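PDB 6JAV: group II chitinase from Ostrinia furnacalis, which probably cleaves internal glycosidic bonds of chitin, the part crystallised here being a family 18 catalytic domain of a much longer polypeptide that probably also binds chitin. Local coordinates for residues A168-N173 with A179-P184; P172-I177 with A227-H232; P213-P218 with V332-S337. All coordinates share one frame; numbering follows the deposited sequence.

Contact 1: A168-N173 with A179-P184; sequences AAVSPN and AGYDVP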
loop_
_atom_site.group_PDB
_atom_site.type_symbol
_atom_site.label_atom_id
_atom_site.label_comp_id
_atom_site.label_asym_id
_atom_site.label_seq_id
_atom_site.Cartn_x
_atom_site.Cartn_y
_atom_site.Cartn_z
ATOM N N ALA A 168 -2.299 1.884 10.679
ATOM C CA ALA A 168 -1.060 2.360 10.081
ATOM C C ALA A 168 -0.658 1.453 8.936
ATOM O O ALA A 168 -0.890 0.243 8.987
ATOM C CB ALA A 168 0.102 2.363 11.105
ATOM N N ALA A 169 -0.035 2.045 7.917
ATOM C CA ALA A 169 0.634 1.282 6.871
ATOM C C ALA A 169 2.095 1.202 7.254
ATOM O O ALA A 169 2.693 2.217 7.624
ATOM C CB ALA A 169 0.490 1.987 5.522
ATOM N N VAL A 170 2.672 0.006 7.169
ATOM C CA VAL A 170 3.986 -0.246 7.759
ATOM C C VAL A 170 4.916 -1.006 6.804
ATOM O O VAL A 170 4.492 -1.730 5.902
ATOM C CB VAL A 170 3.864 -1.018 9.088
ATOM C CG1 VAL A 170 3.022 -0.228 10.108
ATOM C CG2 VAL A 170 3.284 -2.408 8.844
ATOM N N SER A 171 6.226 -0.853 7.051
ATOM C CA SER A 171 7.258 -1.446 6.219
ATOM C C SER A 171 7.232 -2.976 6.263
ATOM O O SER A 171 6.932 -3.572 7.300
ATOM C CB SER A 171 8.621 -1.003 6.755
ATOM O OG SER A 171 9.676 -1.652 6.039
ATOM N N PRO A 172 7.612 -3.631 5.165
ATOM C CA PRO A 172 7.831 -5.084 5.176
ATOM C C PRO A 172 9.277 -5.485 5.432
ATOM O O PRO A 172 9.562 -6.690 5.443
ATOM C CB PRO A 172 7.457 -5.453 3.726
ATOM C CG PRO A 172 8.052 -4.310 2.923
ATOM C CD PRO A 172 7.759 -3.073 3.797
ATOM N N ASN A 173 10.174 -4.514 5.606
ATOM C CA ASN A 173 11.623 -4.736 5.617
ATOM C C ASN A 173 12.074 -4.969 7.058
ATOM O O ASN A 173 11.878 -4.106 7.911
ATOM C CB ASN A 173 12.259 -3.473 5.040
ATOM C CG ASN A 173 13.772 -3.494 5.022
ATOM O OD1 ASN A 173 14.417 -3.763 6.026
ATOM N ND2 ASN A 173 14.339 -3.063 3.905
ATOM N N ALA A 179 13.999 -1.101 13.478
ATOM C CA ALA A 179 14.448 0.232 13.859
ATOM C C ALA A 179 13.310 1.173 14.211
ATOM O O ALA A 179 13.486 2.039 15.075
ATOM C CB ALA A 179 15.250 0.878 12.730
ATOM N N GLY A 180 12.147 1.037 13.576
ATOM C CA GLY A 180 11.160 2.093 13.650
ATOM C C GLY A 180 9.940 1.794 14.484
ATOM O O GLY A 180 9.228 2.729 14.848
ATOM N N TYR A 181 9.646 0.518 14.775
ATOM C CA TYR A 181 8.351 0.166 15.330
ATOM C C TYR A 181 8.470 -0.497 16.692
ATOM O O TYR A 181 9.136 -1.529 16.821
ATOM C CB TYR A 181 7.596 -0.774 14.393
ATOM C CG TYR A 181 7.316 -0.179 13.030
ATOM C CD1 TYR A 181 6.575 0.989 12.872
ATOM C CD2 TYR A 181 7.735 -0.836 11.899
ATOM C CE1 TYR A 181 6.316 1.514 11.590
ATOM C CE2 TYR A 181 7.494 -0.330 10.640
ATOM C CZ TYR A 181 6.786 0.844 10.493
ATOM O OH TYR A 181 6.567 1.290 9.198
ATOM N N ASP A 182 7.745 0.042 17.669
ATOM C CA ASP A 182 7.523 -0.649 18.944
ATOM C C ASP A 182 6.309 -1.529 18.684
ATOM O O ASP A 182 5.161 -1.107 18.857
ATOM C CB ASP A 182 7.272 0.363 20.057
ATOM C CG ASP A 182 7.168 -0.281 21.430
ATOM O OD1 ASP A 182 6.790 -1.475 21.526
ATOM O OD2 ASP A 182 7.445 0.431 22.421
ATOM N N VAL A 183 6.572 -2.752 18.221
ATOM C CA VAL A 183 5.496 -3.593 17.686
ATOM C C VAL A 183 4.432 -3.911 18.724
ATOM O O VAL A 183 3.237 -3.825 18.397
ATOM C CB VAL A 183 6.082 -4.830 16.963
ATOM C CG1 VAL A 183 4.952 -5.759 16.498
ATOM C CG2 VAL A 183 6.903 -4.404 15.754
ATOM N N PRO A 184 4.764 -4.297 19.963
ATOM C CA PRO A 184 3.669 -4.560 20.925
ATOM C C PRO A 184 2.749 -3.374 21.156
ATOM O O PRO A 184 1.527 -3.556 21.277
ATOM C CB PRO A 184 4.412 -5.000 22.206
ATOM C CG PRO A 184 5.671 -5.609 21.669
ATOM C CD PRO A 184 6.073 -4.694 20.504
HETATM O O HOH W 1 4.920 3.308 8.884
#

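Contact 2: P172-I177 with A227-H232; sequences PNKMVI and ANYTIH. With NAG (2-acetamido-2-deoxy-beta-D-glucopyranose), chain C.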
loop_
_atom_site.group_PDB
_atom_site.type_symbol
_atom_site.label_atom_id
_atom_site.label_comp_id
_atom_site.label_asym_id
_atom_site.label_seq_id
_atom_site.Cartn_x
_atom_site.Cartn_y
_atom_site.Cartn_z
ATOM N N PRO A 172 7.612 -3.631 5.165
ATOM C CA PRO A 172 7.831 -5.084 5.176
ATOM C C PRO A 172 9.277 -5.485 5.432
ATOM O O PRO A 172 9.562 -6.690 5.443
ATOM C CB PRO A 172 7.457 -5.453 3.726
ATOM C CG PRO A 172 8.052 -4.310 2.923
ATOM C CD PRO A 172 7.759 -3.073 3.797
ATOM N N ASN A 173 10.174 -4.514 5.606
ATOM C CA ASN A 173 11.623 -4.736 5.617
ATOM C C ASN A 173 12.074 -4.969 7.058
ATOM O O ASN A 173 11.878 -4.106 7.911
ATOM C CB ASN A 173 12.259 -3.473 5.040
ATOM C CG ASN A 173 13.772 -3.494 5.022
ATOM O OD1 ASN A 173 14.417 -3.763 6.026
ATOM N ND2 ASN A 173 14.339 -3.063 3.905
ATOM N N LYS A 174 12.687 -6.133 7.312
ATOM C CA LYS A 174 13.135 -6.516 8.655
ATOM C C LYS A 174 13.903 -5.398 9.365
ATOM O O LYS A 174 13.635 -5.106 10.535
ATOM C CB LYS A 174 14.016 -7.775 8.568
ATOM C CG LYS A 174 14.498 -8.249 9.933
ATOM C CD LYS A 174 15.470 -9.426 9.785
ATOM C CE LYS A 174 15.701 -10.103 11.152
ATOM N NZ LYS A 174 16.289 -9.179 12.161
ATOM N N MET A 175 14.866 -4.769 8.681
ATOM C CA MET A 175 15.689 -3.737 9.324
ATOM C C MET A 175 14.870 -2.511 9.712
ATOM O O MET A 175 15.087 -1.922 10.781
ATOM C CB MET A 175 16.828 -3.313 8.400
ATOM C CG MET A 175 18.000 -4.275 8.407
ATOM S SD MET A 175 17.584 -5.740 7.462
ATOM C CE MET A 175 17.932 -6.998 8.681
ATOM N N VAL A 176 13.939 -2.099 8.839
ATOM C CA VAL A 176 13.073 -0.961 9.141
ATOM C C VAL A 176 12.120 -1.300 10.272
ATOM O O VAL A 176 11.881 -0.477 11.152
ATOM C CB VAL A 176 12.318 -0.518 7.871
ATOM C CG1 VAL A 176 11.370 0.625 8.208
ATOM C CG2 VAL A 176 13.323 -0.098 6.802
ATOM N N ILE A 177 11.540 -2.497 10.249
ATOM C CA ILE A 177 10.659 -2.922 11.325
ATOM C C ILE A 177 11.398 -2.852 12.656
ATOM O O ILE A 177 10.885 -2.324 13.650
ATOM C CB ILE A 177 10.126 -4.340 11.043
ATOM C CG1 ILE A 177 9.226 -4.385 9.777
ATOM C CG2 ILE A 177 9.363 -4.878 12.247
ATOM C CD1 ILE A 177 9.088 -5.818 9.225
ATOM N N ALA A 227 6.959 -11.910 1.283
ATOM C CA ALA A 227 5.799 -11.636 2.129
ATOM C C ALA A 227 5.663 -12.652 3.253
ATOM O O ALA A 227 5.257 -12.307 4.366
ATOM C CB ALA A 227 4.528 -11.610 1.283
ATOM N N ASN A 228 6.007 -13.914 2.983
ATOM C CA ASN A 228 5.899 -14.943 4.013
ATOM C C ASN A 228 6.794 -14.625 5.212
ATOM O O ASN A 228 6.355 -14.695 6.375
ATOM C CB ASN A 228 6.268 -16.305 3.414
ATOM C CG ASN A 228 6.212 -17.384 4.433
ATOM O OD1 ASN A 228 5.204 -17.580 5.080
ATOM N ND2 ASN A 228 7.322 -18.088 4.595
ATOM N N TYR A 229 8.047 -14.242 4.955
ATOM C CA TYR A 229 8.921 -13.853 6.060
ATOM C C TYR A 229 8.361 -12.629 6.786
ATOM O O TYR A 229 8.282 -12.597 8.020
ATOM C CB TYR A 229 10.339 -13.551 5.557
ATOM C CG TYR A 229 11.253 -13.190 6.703
ATOM C CD1 TYR A 229 11.312 -11.892 7.205
ATOM C CD2 TYR A 229 12.019 -14.169 7.316
ATOM C CE1 TYR A 229 12.117 -11.580 8.300
ATOM C CE2 TYR A 229 12.819 -13.861 8.398
ATOM C CZ TYR A 229 12.864 -12.567 8.873
ATOM O OH TYR A 229 13.670 -12.254 9.959
ATOM N N THR A 230 7.983 -11.602 6.021
ATOM C CA THR A 230 7.520 -10.351 6.618
ATOM C C THR A 230 6.320 -10.569 7.532
ATOM O O THR A 230 6.257 -10.010 8.635
ATOM C CB THR A 230 7.139 -9.401 5.485
ATOM O OG1 THR A 230 8.314 -9.009 4.770
ATOM C CG2 THR A 230 6.435 -8.165 6.044
ATOM N N ILE A 231 5.316 -11.299 7.056
ATOM C CA ILE A 231 4.105 -11.475 7.849
ATOM C C ILE A 231 4.406 -12.274 9.110
ATOM O O ILE A 231 3.962 -11.920 10.214
ATOM C CB ILE A 231 2.998 -12.113 6.981
ATOM C CG1 ILE A 231 2.582 -11.178 5.828
ATOM C CG2 ILE A 231 1.809 -12.536 7.855
ATOM C CD1 ILE A 231 1.978 -9.868 6.289
ATOM N N HIS A 232 5.209 -13.333 8.979
ATOM C CA HIS A 232 5.556 -14.086 10.178
ATOM C C HIS A 232 6.410 -13.259 11.127
ATOM O O HIS A 232 6.300 -13.422 12.347
ATOM C CB HIS A 232 6.285 -15.360 9.769
ATOM C CG HIS A 232 5.371 -16.470 9.357
ATOM N ND1 HIS A 232 5.121 -16.795 8.040
ATOM C CD2 HIS A 232 4.654 -17.346 10.101
ATOM C CE1 HIS A 232 4.277 -17.814 7.990
ATOM N NE2 HIS A 232 3.986 -18.175 9.228
HETATM C C1 NAG C . 7.399 -19.098 5.617
HETATM C C2 NAG C . 8.225 -20.290 5.157
HETATM C C3 NAG C . 8.512 -21.226 6.339
HETATM C C4 NAG C . 9.117 -20.448 7.504
HETATM C C5 NAG C . 8.240 -19.257 7.864
HETATM C C6 NAG C . 8.829 -18.379 8.953
HETATM C C7 NAG C . 8.120 -21.269 2.900
HETATM C C8 NAG C . 9.552 -20.870 2.751
HETATM N N2 NAG C . 7.547 -20.995 4.080
HETATM O O3 NAG C . 9.447 -22.211 5.913
HETATM O O4 NAG C . 9.284 -21.279 8.647
HETATM O O5 NAG C . 8.063 -18.438 6.699
HETATM O O6 NAG C . 9.895 -17.546 8.505
HETATM O O7 NAG C . 7.517 -21.844 2.004
#

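Contact 3: P213-P218 with V332-S337; sequences PLYYHP and VNFIKS. With NAG (2-acetamido-2-deoxy-beta-D-glucopyranose), chain C.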
loop_
_atom_site.group_PDB
_atom_site.type_symbol
_atom_site.label_atom_id
_atom_site.label_comp_id
_atom_site.label_asym_id
_atom_site.label_seq_id
_atom_site.Cartn_x
_atom_site.Cartn_y
_atom_site.Cartn_z
ATOM N N PRO A 213 7.368 -10.760 -4.019
ATOM C CA PRO A 213 7.416 -12.221 -3.853
ATOM C C PRO A 213 6.666 -12.668 -2.609
ATOM O O PRO A 213 6.685 -11.987 -1.575
ATOM C CB PRO A 213 8.910 -12.519 -3.688
ATOM C CG PRO A 213 9.627 -11.258 -3.706
ATOM C CD PRO A 213 8.649 -10.104 -3.742
ATOM N N LEU A 214 6.000 -13.826 -2.724
ATOM C CA LEU A 214 5.310 -14.444 -1.595
ATOM C C LEU A 214 6.264 -15.303 -0.766
ATOM O O LEU A 214 6.290 -15.195 0.464
ATOM C CB LEU A 214 4.142 -15.282 -2.095
ATOM C CG LEU A 214 3.409 -16.076 -1.025
ATOM C CD1 LEU A 214 2.863 -15.188 0.104
ATOM C CD2 LEU A 214 2.296 -16.873 -1.679
ATOM N N TYR A 215 7.072 -16.139 -1.421
ATOM C CA TYR A 215 7.974 -17.064 -0.745
ATOM C C TYR A 215 9.400 -16.860 -1.226
ATOM O O TYR A 215 9.653 -16.366 -2.335
ATOM C CB TYR A 215 7.570 -18.523 -1.023
ATOM C CG TYR A 215 6.253 -18.936 -0.400
ATOM C CD1 TYR A 215 6.065 -18.857 0.974
ATOM C CD2 TYR A 215 5.192 -19.396 -1.172
ATOM C CE1 TYR A 215 4.878 -19.227 1.552
ATOM C CE2 TYR A 215 3.982 -19.763 -0.589
ATOM C CZ TYR A 215 3.847 -19.680 0.785
ATOM O OH TYR A 215 2.680 -20.054 1.408
ATOM N N TYR A 216 10.339 -17.309 -0.380
ATOM C CA TYR A 216 11.757 -17.311 -0.707
ATOM C C TYR A 216 12.011 -18.035 -2.020
ATOM O O TYR A 216 11.416 -19.086 -2.294
ATOM C CB TYR A 216 12.496 -18.058 0.412
ATOM C CG TYR A 216 13.990 -18.188 0.192
ATOM C CD1 TYR A 216 14.823 -17.088 0.309
ATOM C CD2 TYR A 216 14.563 -19.416 -0.127
ATOM C CE1 TYR A 216 16.196 -17.189 0.119
ATOM C CE2 TYR A 216 15.930 -19.529 -0.326
ATOM C CZ TYR A 216 16.739 -18.415 -0.197
ATOM O OH TYR A 216 18.097 -18.503 -0.391
ATOM N N HIS A 217 12.906 -17.468 -2.817
ATOM C CA HIS A 217 13.397 -18.023 -4.068
ATOM C C HIS A 217 14.895 -18.300 -3.920
ATOM O O HIS A 217 15.611 -17.489 -3.335
ATOM C CB HIS A 217 13.146 -17.030 -5.221
ATOM C CG HIS A 217 13.534 -17.563 -6.560
ATOM N ND1 HIS A 217 14.841 -17.563 -6.998
ATOM C CD2 HIS A 217 12.800 -18.131 -7.546
ATOM C CE1 HIS A 217 14.891 -18.100 -8.208
ATOM N NE2 HIS A 217 13.669 -18.460 -8.556
ATOM N N PRO A 218 15.388 -19.447 -4.404
ATOM C CA PRO A 218 16.786 -19.840 -4.117
ATOM C C PRO A 218 17.851 -18.842 -4.550
ATOM O O PRO A 218 18.966 -18.882 -4.005
ATOM C CB PRO A 218 16.936 -21.171 -4.869
ATOM C CG PRO A 218 15.560 -21.696 -5.012
ATOM C CD PRO A 218 14.661 -20.480 -5.157
ATOM N N VAL A 332 -4.132 -14.780 -1.381
ATOM C CA VAL A 332 -5.329 -14.748 -0.534
ATOM C C VAL A 332 -5.519 -16.070 0.208
ATOM O O VAL A 332 -5.957 -16.084 1.361
ATOM C CB VAL A 332 -6.571 -14.293 -1.326
ATOM C CG1 VAL A 332 -7.800 -14.310 -0.447
ATOM C CG2 VAL A 332 -6.351 -12.873 -1.891
ATOM N N ASN A 333 -5.204 -17.205 -0.429
ATOM C CA ASN A 333 -5.230 -18.462 0.320
ATOM C C ASN A 333 -4.227 -18.438 1.468
ATOM O O ASN A 333 -4.504 -18.978 2.549
ATOM C CB ASN A 333 -4.970 -19.633 -0.621
ATOM C CG ASN A 333 -6.235 -20.070 -1.340
ATOM O OD1 ASN A 333 -6.319 -20.005 -2.569
ATOM N ND2 ASN A 333 -7.229 -20.504 -0.578
ATOM N N PHE A 334 -3.084 -17.773 1.270
ATOM C CA PHE A 334 -2.103 -17.592 2.347
ATOM C C PHE A 334 -2.692 -16.761 3.488
ATOM O O PHE A 334 -2.570 -17.125 4.665
ATOM C CB PHE A 334 -0.854 -16.946 1.744
ATOM C CG PHE A 334 0.183 -16.508 2.733
ATOM C CD1 PHE A 334 1.151 -17.408 3.176
ATOM C CD2 PHE A 334 0.251 -15.188 3.172
ATOM C CE1 PHE A 334 2.154 -17.003 4.059
ATOM C CE2 PHE A 334 1.250 -14.787 4.077
ATOM C CZ PHE A 334 2.204 -15.706 4.513
ATOM N N ILE A 335 -3.373 -15.660 3.149
ATOM C CA ILE A 335 -4.057 -14.833 4.146
ATOM C C ILE A 335 -5.007 -15.683 4.983
ATOM O O ILE A 335 -4.987 -15.642 6.228
ATOM C CB ILE A 335 -4.796 -13.681 3.437
ATOM C CG1 ILE A 335 -3.776 -12.666 2.898
ATOM C CG2 ILE A 335 -5.858 -13.005 4.370
ATOM C CD1 ILE A 335 -4.448 -11.614 1.957
ATOM N N LYS A 336 -5.842 -16.478 4.311
ATOM C CA LYS A 336 -6.822 -17.305 4.996
ATOM C C LYS A 336 -6.141 -18.376 5.842
ATOM O O LYS A 336 -6.551 -18.624 6.987
ATOM C CB LYS A 336 -7.743 -17.950 3.965
ATOM C CG LYS A 336 -8.636 -16.944 3.214
ATOM C CD LYS A 336 -9.710 -17.667 2.373
ATOM C CE LYS A 336 -9.078 -18.451 1.250
ATOM N NZ LYS A 336 -10.047 -19.101 0.296
ATOM N N SER A 337 -5.083 -18.991 5.308
ATOM C CA SER A 337 -4.384 -20.063 6.024
ATOM C C SER A 337 -3.821 -19.592 7.362
ATOM O O SER A 337 -3.766 -20.377 8.324
ATOM C CB SER A 337 -3.276 -20.643 5.151
ATOM O OG SER A 337 -2.131 -19.786 5.064
HETATM C C1 NAG C . 7.399 -19.098 5.617
HETATM C C2 NAG C . 8.225 -20.290 5.157
HETATM C C3 NAG C . 8.512 -21.226 6.339
HETATM C C4 NAG C . 9.117 -20.448 7.504
HETATM C C5 NAG C . 8.240 -19.257 7.864
HETATM C C6 NAG C . 8.829 -18.379 8.953
HETATM C C7 NAG C . 8.120 -21.269 2.900
HETATM C C8 NAG C . 9.552 -20.870 2.751
HETATM N N2 NAG C . 7.547 -20.995 4.080
HETATM O O3 NAG C . 9.447 -22.211 5.913
HETATM O O4 NAG C . 9.284 -21.279 8.647
HETATM O O5 NAG C . 8.063 -18.438 6.699
HETATM O O6 NAG C . 9.895 -17.546 8.505
HETATM O O7 NAG C . 7.517 -21.844 2.004
#

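Contact 1: A168-N173 with A179-P184
Y181 reaches back to the end of strand 165-170 with its phenol group, and the close packing gathers round the phenol end of the ring. S171 N donates to Y181 OH at 3.1 Å with an N-H...O angle of 159°, while V170 CB stands 3.7 Å from Y181 CZ and approaches the ring obliquely. Y181 CG lies anti to its own carbonyl carbon (chi1 -61°), which sends the ring toward the strand. V170 CG1 adds a longer contact, 3.9 Å from Y181 CZ. The looser side is bridged by water: A169 O is 4.3 Å from Y181 OH, and water 1 sits in the ring plane at the hydroxyl edge. It accepts from Y181 OH at 2.6 Å and donates to A169 O at 2.8 Å. The hydroxyl is therefore gripped twice, as acceptor from a peptide N-H and as donor to water. Just beyond, S171 OG accepts from N173 N at 2.9 Å, an ST turn that leads the chain off the strand. Strand 165-170, part of the family's TIM barrel, pairs in parallel with strands 122-126 and 192-195, while W234 of helix 227-236 meets the Y181 ring and touches V170.

Contact 2: P172-I177 with A227-H232
Two rings on helix 227-236 look to different partners: the Y229 ring is met obliquely by the K174 chain, and the H232 imidazole carries the N-acetylglucosamine on one face. At the first, K174 CD and CE lie 3.4 Å and 3.2 Å from Y229 OH, so the lysine touches the phenol end with its methylenes. K174 stays extended until a bend at chi4 (-61°); its ammonium group is then engaged elsewhere, in a salt bridge with D178 and a weak hydrogen bond to Y233 OH. At the second, sugar C5 lies 4.0 Å above the imidazole plane, displaced toward the rim, while the backbone of N228 occupies the edge. There H232 ND1 donates in the ring plane to N228 O at 3.0 Å, and the helical H232 N reaches the same oxygen from the opposite face of its carbonyl. The ND1 bond helps to set the rotation of the imidazole beside the sugar, which is joined covalently through NAG C1 to N228 ND2 (1.4 Å).

The polar join between the segments comes from T230, the threonine of the N-Y-T glycosylation sequon. T230 OG1 donates to P172 O at 2.7 Å, in the carbonyl plane on a lone pair (C=O...O angle 136°), and Y200 OH is a further hydrogen-bond partner. T230 CG2, the methyl, packs 3.7 Å from P172 CB, so both branches of the side chain are used. N173, the N-cap of helix 174-180, adds weak bonds from M175 N and V176 N to its OD1. In the wider fold, T230 and I231 rest on V195 of strand 192-195, I231 also touches strand 244-257, and I177 packs on Y233 and W234 farther along helix 227-236.

Contact 3: P213-P218 with V332-S337
F334, with the largest buried area of the contact, receives L214 on one ring face and the hydroxyl of Y215 beside it. L214 CD1 sits 4.0 Å from the centroid of the F334 ring, only 12° off the ring normal, which places the methyl over the centre of the ring as a CH-pi contact. The two side chains run alongside each other in opposite directions, one from the loop and one from the helix. CG of F334 is anti to its backbone N (chi1 172°), which directs the benzyl group from helix 325-337 toward the loop. The contact with Y215 is less symmetrical: Y215 OH lies 3.5 Å from F334 CD1 and obliquely to that ring, and Y215 CZ is 4.3 Å from the same carbon. L214 serves both aromatics, since its CG also lies 3.7 Å above the Y215 plane, displaced toward the rim.

Both segments belong to the family 18 domain. The loop 213-218 runs between strand 192-195 and helix 227-236, while helix 325-337 precedes strand 342-346; the leucine and the two rings join this long connection to a helix on the outside of the TIM barrel. F334 also rests on M246 of strand 244-257 and on N228, the glycosylated asparagine.

The sugar reaches Y215 from the side of the ring plane opposite L214. NAG O7, the acetamido oxygen, comes within 3.5 Å of Y215 CD1 and stands obliquely to the ring, beside its CD1-CE1 flank, while F334 meets the hydroxyl. On the helix side, S337 OG donates to F334 O at 2.7 Å, tilted 21° from the carbonyl plane, and K336 pairs with E371 of helix 363-373.

Reading from the N terminus, contact 1 closes a short loop from strand 165-170 through helix 174-180 and back. Contact 2 starts from the same stretch, sharing P172 and N173, but carries it much farther along the chain, to helix 227-236. Contact 3 opens at 213-218, before contact 2 has closed, and finishes at 332-337, so contacts 2 and 3 cross; contacts 1 and 3 follow in series, their centres about 20 Å apart. Contacts 2 and 3 join directly through probable hydrogen bonds from A227 N to P213 O and N228 N to L214 O, and both touch the same sugar. The three contacts together tie strand 165-170, helices 174-180, 227-236 and 325-337, and the loop holding 213-218.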